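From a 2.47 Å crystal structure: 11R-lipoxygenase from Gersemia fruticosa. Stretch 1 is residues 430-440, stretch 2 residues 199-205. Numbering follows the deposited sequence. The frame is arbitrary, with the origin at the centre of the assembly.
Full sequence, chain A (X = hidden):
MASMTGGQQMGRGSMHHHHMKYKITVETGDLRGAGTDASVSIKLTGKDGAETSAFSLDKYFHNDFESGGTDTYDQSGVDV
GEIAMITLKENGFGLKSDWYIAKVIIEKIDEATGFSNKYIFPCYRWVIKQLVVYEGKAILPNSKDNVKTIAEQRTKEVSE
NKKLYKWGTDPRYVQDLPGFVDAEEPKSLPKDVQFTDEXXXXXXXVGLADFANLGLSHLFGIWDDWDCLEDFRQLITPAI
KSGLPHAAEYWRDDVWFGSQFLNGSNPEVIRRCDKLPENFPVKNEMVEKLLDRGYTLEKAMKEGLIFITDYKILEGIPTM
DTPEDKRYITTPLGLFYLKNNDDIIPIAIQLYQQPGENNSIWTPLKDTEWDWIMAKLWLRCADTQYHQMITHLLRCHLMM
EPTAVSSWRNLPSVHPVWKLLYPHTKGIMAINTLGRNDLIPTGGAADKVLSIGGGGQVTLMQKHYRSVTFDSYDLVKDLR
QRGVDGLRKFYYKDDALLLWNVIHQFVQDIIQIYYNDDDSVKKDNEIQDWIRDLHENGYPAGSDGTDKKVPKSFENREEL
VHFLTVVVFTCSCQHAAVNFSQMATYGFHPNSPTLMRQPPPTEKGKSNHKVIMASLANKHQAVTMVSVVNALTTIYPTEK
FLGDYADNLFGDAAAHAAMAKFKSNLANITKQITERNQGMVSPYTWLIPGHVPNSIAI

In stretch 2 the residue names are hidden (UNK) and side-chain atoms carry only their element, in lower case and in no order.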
ATOM      1  N   ALA A 430       3.825 -10.568   4.081  1.00 31.29           N
ATOM      2  CA  ALA A 430       4.878 -11.156   3.261  1.00 33.57           C
ATOM      3  C   ALA A 430       5.830 -10.090   2.723  1.00 35.76           C
ATOM      4  O   ALA A 430       7.045 -10.188   2.904  1.00 35.20           O
ATOM      5  CB  ALA A 430       4.272 -11.951   2.112  1.00 35.74           C
ATOM      6  N   ILE A 431       5.279  -9.073   2.063  1.00 34.13           N
ATOM      7  CA  ILE A 431       6.099  -8.049   1.421  1.00 33.57           C
ATOM      8  C   ILE A 431       6.896  -7.221   2.431  1.00 34.01           C
ATOM      9  O   ILE A 431       8.031  -6.833   2.159  1.00 35.44           O
ATOM     10  CB  ILE A 431       5.256  -7.096   0.540  1.00 34.04           C
ATOM     11  CG1 ILE A 431       6.167  -6.168  -0.268  1.00 36.63           C
ATOM     12  CG2 ILE A 431       4.300  -6.269   1.390  1.00 33.65           C
ATOM     13  CD1 ILE A 431       7.162  -6.891  -1.152  1.00 39.46           C
ATOM     14  N   ASN A 432       6.305  -6.952   3.591  1.00 32.47           N
ATOM     15  CA  ASN A 432       6.981  -6.167   4.619  1.00 30.78           C
ATOM     16  C   ASN A 432       8.124  -6.934   5.274  1.00 33.26           C
ATOM     17  O   ASN A 432       9.127  -6.345   5.671  1.00 34.24           O
ATOM     18  CB  ASN A 432       5.991  -5.705   5.688  1.00 31.16           C
ATOM     19  CG  ASN A 432       5.179  -4.509   5.247  1.00 32.31           C
ATOM     20  OD1 ASN A 432       5.171  -4.146   4.071  1.00 33.45           O
ATOM     21  ND2 ASN A 432       4.490  -3.887   6.193  1.00 31.58           N
ATOM     22  N   THR A 433       7.967  -8.248   5.392  1.00 34.02           N
ATOM     23  CA  THR A 433       9.025  -9.084   5.941  1.00 33.64           C
ATOM     24  C   THR A 433      10.215  -9.065   4.995  1.00 36.84           C
ATOM     25  O   THR A 433      11.364  -9.000   5.429  1.00 39.67           O
ATOM     26  CB  THR A 433       8.559 -10.537   6.144  1.00 39.85           C
ATOM     27  OG1 THR A 433       7.480 -10.573   7.087  1.00 37.27           O
ATOM     28  CG2 THR A 433       9.703 -11.395   6.664  1.00 39.24           C
ATOM     29  N   LEU A 434       9.931  -9.121   3.697  1.00 37.58           N
ATOM     30  CA  LEU A 434      10.966  -9.013   2.681  1.00 37.90           C
ATOM     31  C   LEU A 434      11.583  -7.620   2.724  1.00 41.82           C
ATOM     32  O   LEU A 434      12.803  -7.467   2.644  1.00 41.53           O
ATOM     33  CB  LEU A 434      10.382  -9.280   1.293  1.00 39.55           C
ATOM     34  CG  LEU A 434      11.373  -9.243   0.127  1.00 42.70           C
ATOM     35  CD1 LEU A 434      12.322 -10.430   0.193  1.00 46.82           C
ATOM     36  CD2 LEU A 434      10.638  -9.210  -1.201  1.00 41.91           C
ATOM     37  N   GLY A 435      10.732  -6.608   2.855  1.00 39.72           N
ATOM     38  CA  GLY A 435      11.183  -5.230   2.922  1.00 40.13           C
ATOM     39  C   GLY A 435      12.150  -4.999   4.069  1.00 39.26           C
ATOM     40  O   GLY A 435      13.147  -4.292   3.925  1.00 42.74           O
ATOM     41  N   ARG A 436      11.857  -5.605   5.214  1.00 37.30           N
ATOM     42  CA  ARG A 436      12.702  -5.449   6.391  1.00 40.02           C
ATOM     43  C   ARG A 436      14.095  -6.042   6.187  1.00 37.74           C
ATOM     44  O   ARG A 436      15.003  -5.786   6.977  1.00 38.99           O
ATOM     45  CB  ARG A 436      12.036  -6.080   7.617  1.00 37.01           C
ATOM     46  CG  ARG A 436      11.077  -5.149   8.340  1.00 37.52           C
ATOM     47  CD  ARG A 436      10.523  -5.783   9.607  1.00 36.77           C
ATOM     48  NE  ARG A 436       9.481  -6.765   9.322  1.00 38.40           N
ATOM     49  CZ  ARG A 436       8.196  -6.469   9.137  1.00 36.47           C
ATOM     50  NH1 ARG A 436       7.775  -5.212   9.199  1.00 37.02           N
ATOM     51  NH2 ARG A 436       7.325  -7.436   8.884  1.00 35.19           N
ATOM     52  N   ASN A 437      14.264  -6.830   5.130  1.00 39.93           N
ATOM     53  CA  ASN A 437      15.557  -7.440   4.838  1.00 42.52           C
ATOM     54  C   ASN A 437      16.225  -6.896   3.574  1.00 40.91           C
ATOM     55  O   ASN A 437      17.448  -6.790   3.518  1.00 44.88           O
ATOM     56  CB  ASN A 437      15.409  -8.959   4.718  1.00 47.24           C
ATOM     57  CG  ASN A 437      14.954  -9.607   6.014  1.00 43.40           C
ATOM     58  OD1 ASN A 437      15.250  -9.119   7.104  1.00 39.84           O
ATOM     59  ND2 ASN A 437      14.231 -10.714   5.898  1.00 41.73           N
ATOM     60  N   ASP A 438      15.427  -6.550   2.567  1.00 40.75           N
ATOM     61  CA  ASP A 438      15.967  -6.235   1.244  1.00 42.36           C
ATOM     62  C   ASP A 438      15.668  -4.817   0.744  1.00 46.09           C
ATOM     63  O   ASP A 438      16.158  -4.417  -0.311  1.00 43.19           O
ATOM     64  CB  ASP A 438      15.447  -7.252   0.224  1.00 43.62           C
ATOM     65  CG  ASP A 438      15.995  -8.647   0.461  1.00 48.88           C
ATOM     66  OD1 ASP A 438      16.456  -8.928   1.589  1.00 47.97           O
ATOM     67  OD2 ASP A 438      15.964  -9.467  -0.481  1.00 55.98           O
ATOM     68  N   LEU A 439      14.873  -4.058   1.490  1.00 44.78           N
ATOM     69  CA  LEU A 439      14.527  -2.699   1.080  1.00 43.00           C
ATOM     70  C   LEU A 439      15.031  -1.660   2.072  1.00 43.71           C
ATOM     71  O   LEU A 439      15.782  -0.752   1.714  1.00 45.86           O
ATOM     72  CB  LEU A 439      13.012  -2.554   0.938  1.00 45.54           C
ATOM     73  CG  LEU A 439      12.347  -3.244  -0.253  1.00 57.41           C
ATOM     74  CD1 LEU A 439      10.833  -3.092  -0.163  1.00 59.65           C
ATOM     75  CD2 LEU A 439      12.863  -2.682  -1.569  1.00 54.74           C
ATOM     76  N   ILE A 440      14.615  -1.808   3.324  1.00 41.70           N
ATOM     77  CA  ILE A 440      14.829  -0.787   4.339  1.00 40.01           C
ATOM     78  C   ILE A 440      16.240  -0.788   4.936  1.00 39.70           C
ATOM     79  O   ILE A 440      16.835   0.275   5.116  1.00 42.58           O
ATOM     80  CB  ILE A 440      13.805  -0.942   5.478  1.00 37.08           C
ATOM     81  CG1 ILE A 440      12.384  -0.892   4.913  1.00 41.59           C
ATOM     82  CG2 ILE A 440      14.005   0.142   6.523  1.00 36.89           C
ATOM     83  CD1 ILE A 440      11.303  -1.174   5.934  1.00 43.14           C
ATOM     84  N   UNK A 199       8.555 -16.120  -7.336  1.00 59.97           N
ATOM     85  CA  UNK A 199       9.485 -15.184  -7.957  1.00 60.47           C
ATOM     86  C   UNK A 199       9.594 -13.891  -7.155  1.00 57.33           C
ATOM     87  O   UNK A 199      10.612 -13.202  -7.209  1.00 61.41           O
ATOM     88  c   UNK A 199       9.050 -14.882  -9.383  1.00 62.43           C
ATOM     89  N   UNK A 200       8.540 -13.568  -6.411  1.00 55.14           N
ATOM     90  CA  UNK A 200       8.475 -12.318  -5.659  1.00 55.05           C
ATOM     91  C   UNK A 200       9.636 -12.165  -4.677  1.00 51.42           C
ATOM     92  O   UNK A 200      10.197 -11.079  -4.530  1.00 49.87           O
ATOM     93  c   UNK A 200       7.048 -10.864  -4.181  1.00 47.64           C
ATOM     94  c   UNK A 200       7.158 -12.217  -4.866  1.00 48.32           C
ATOM     95  o   UNK A 200       6.045 -12.395  -5.752  1.00 51.84           O
ATOM     96  N   UNK A 201       9.988 -13.256  -4.004  1.00 51.20           N
ATOM     97  CA  UNK A 201      11.006 -13.216  -2.957  1.00 51.08           C
ATOM     98  C   UNK A 201      12.358 -12.695  -3.444  1.00 54.01           C
ATOM     99  O   UNK A 201      13.153 -12.191  -2.651  1.00 55.10           O
ATOM    100  c   UNK A 201      11.180 -14.606  -2.338  1.00 56.89           C
ATOM    101  o   UNK A 201      11.415 -15.591  -3.331  1.00 62.28           O
ATOM    102  N   UNK A 202      12.616 -12.813  -4.743  1.00 58.13           N
ATOM    103  CA  UNK A 202      13.899 -12.402  -5.310  1.00 60.04           C
ATOM    104  C   UNK A 202      13.721 -11.296  -6.346  1.00 58.94           C
ATOM    105  O   UNK A 202      14.254 -11.382  -7.451  1.00 63.90           O
ATOM    106  c   UNK A 202      14.598 -13.600  -5.955  1.00 64.01           C
ATOM    107  o   UNK A 202      13.845 -14.117  -7.038  1.00 62.89           O
ATOM    108  N   UNK A 203      12.979 -10.256  -5.980  1.00 57.65           N
ATOM    109  CA  UNK A 203      12.636  -9.199  -6.923  1.00 59.30           C
ATOM    110  C   UNK A 203      13.410  -7.909  -6.661  1.00 61.09           C
ATOM    111  O   UNK A 203      13.609  -7.105  -7.574  1.00 60.06           O
ATOM    112  c   UNK A 203      10.504  -9.890  -9.098  1.00 55.68           C
ATOM    113  c   UNK A 203       8.970  -8.283  -7.954  1.00 52.84           C
ATOM    114  c   UNK A 203      11.131  -8.920  -6.863  1.00 58.18           C
ATOM    115  c   UNK A 203      10.421  -8.668  -8.196  1.00 56.79           C
ATOM    116  N   UNK A 204      13.847  -7.713  -5.420  1.00 59.88           N
ATOM    117  CA  UNK A 204      14.525  -6.477  -5.040  1.00 55.18           C
ATOM    118  C   UNK A 204      16.043  -6.629  -5.003  1.00 56.80           C
ATOM    119  O   UNK A 204      16.753  -5.726  -4.558  1.00 55.72           O
ATOM    120  c   UNK A 204      10.486  -5.660  -2.371  1.00 68.84           C
ATOM    121  c   UNK A 204      11.857  -5.829  -2.423  1.00 65.35           C
ATOM    122  c   UNK A 204      14.017  -5.990  -3.684  1.00 55.13           C
ATOM    123  c   UNK A 204      10.427  -5.437  -4.749  1.00 60.35           C
ATOM    124  c   UNK A 204      12.528  -5.803  -3.632  1.00 64.22           C
ATOM    125  c   UNK A 204       9.771  -5.463  -3.536  1.00 65.79           C
ATOM    126  c   UNK A 204      11.797  -5.606  -4.795  1.00 63.38           C
ATOM    127  N   UNK A 205      16.540  -7.770  -5.464  1.00 55.96           N
ATOM    128  CA  UNK A 205      17.973  -7.946  -5.632  1.00 56.51           C
ATOM    129  C   UNK A 205      18.365  -7.262  -6.934  1.00 55.59           C
ATOM    130  O   UNK A 205      17.731  -7.477  -7.966  1.00 55.65           O
ATOM    131  n   UNK A 205      18.517 -12.208  -8.212  1.00 80.75           N
ATOM    132  c   UNK A 205      18.656 -13.511  -8.434  1.00 84.46           C
ATOM    133  c   UNK A 205      18.260 -11.615  -6.903  1.00 75.58           C
ATOM    134  n   UNK A 205      18.556 -14.380  -7.434  1.00 83.62           N
ATOM    135  c   UNK A 205      18.036 -10.116  -6.992  1.00 67.60           C
ATOM    136  c   UNK A 205      18.344  -9.430  -5.670  1.00 61.08           C
ATOM    137  n   UNK A 205      18.892 -13.949  -9.662  1.00 76.23           N
TER
HETATM  138  O   HOH W   1      14.430  -9.733  -3.342  1.00 50.09           O

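Position 199 carries one side-chain carbon and nothing more, and it is out of reach of stretch 1. A lone CB means alanine: Ala199. Its exposed methyl group asks little of its surroundings, and its carbonyl accepts a 3.2 Å hydrogen bond from N of position 202 to O of Ala199.

Position 200 has a first side-chain carbon bearing one oxygen and one carbon. Its CA-to-CB bond points toward the helix, yet the closest contact is made by the backbone, with Leu434 CD2 3.8 Å from O of position 200. This beta-branched fork could be threonine or, by shape alone, valine, but the oxygen settles it: Thr200. The hydroxyl is satisfied by a residue just beyond the stretch, which lets a polar side chain be buried here.

Position 201 shows one carbon and then one oxygen, unbranched. Its CA-to-CB bond points sideways to stretch 1, and again the backbone meets the helix, Leu434 CD1 lying 3.4 Å from O of position 201. The pattern is that of serine: Ser201. The short side chain is partly exposed and its OG bonds to a residue adjoining the stretch, while the carbonyl is left to meet Leu434.

Position 202 repeats the carbon-then-oxygen pattern, its CA-to-CB bond now pointing away from stretch 1: Ser202. Its OG gives a weak hydrogen bond to Ala199 O at 3.4 Å, so the small hydroxyl side chain reinforces the local turn.

Position 203 has four carbons forked at the second; its CA-to-CB bond points sideways and it makes no contact with stretch 1. The fork is the signature of leucine: Leu203. Its chi1 of -140° lies between the usual wells. An apolar side chain is tolerated in this partly exposed place, which offers it no polar partner on stretch 1.

Position 204 has one carbon followed by a ring of six carbons without oxygen. Its CA-to-CB bond points toward the helix, and one ring carbon of position 204 lies 3.4 Å from Leu439 CD1 and 3.7 Å from both Ile431 CD1 and Leu434 CD2. This is phenylalanine, not tyrosine: Phe204. A flat apolar ring suits this buried, aliphatic pocket because it needs no polar partner.

Position 205 has three carbons, a nitrogen, then a carbon carrying two more nitrogens: a guanidinium, hence Arg205. The chain end leads away from stretch 1, is exposed, and suits a charged group; the residue touches a crystal neighbour.

The contact is thus mainly apolar, burying 335 Å² in all, and no direct hydrogen bond crosses it. Phe204 supplies the largest share, while Leu434 also packs on the preceding backbone. Between the partly exposed Asp438 and Ser201, water 1 bridges the stretches: its O donates to Ser201 O (2.9 Å) and Asp438 OD2 (3.3 Å) and accepts from Phe204 N (3.0 Å), linking the carboxylate to the backbone of stretch 2.

Stretch 2 199-205: ATSSLFR
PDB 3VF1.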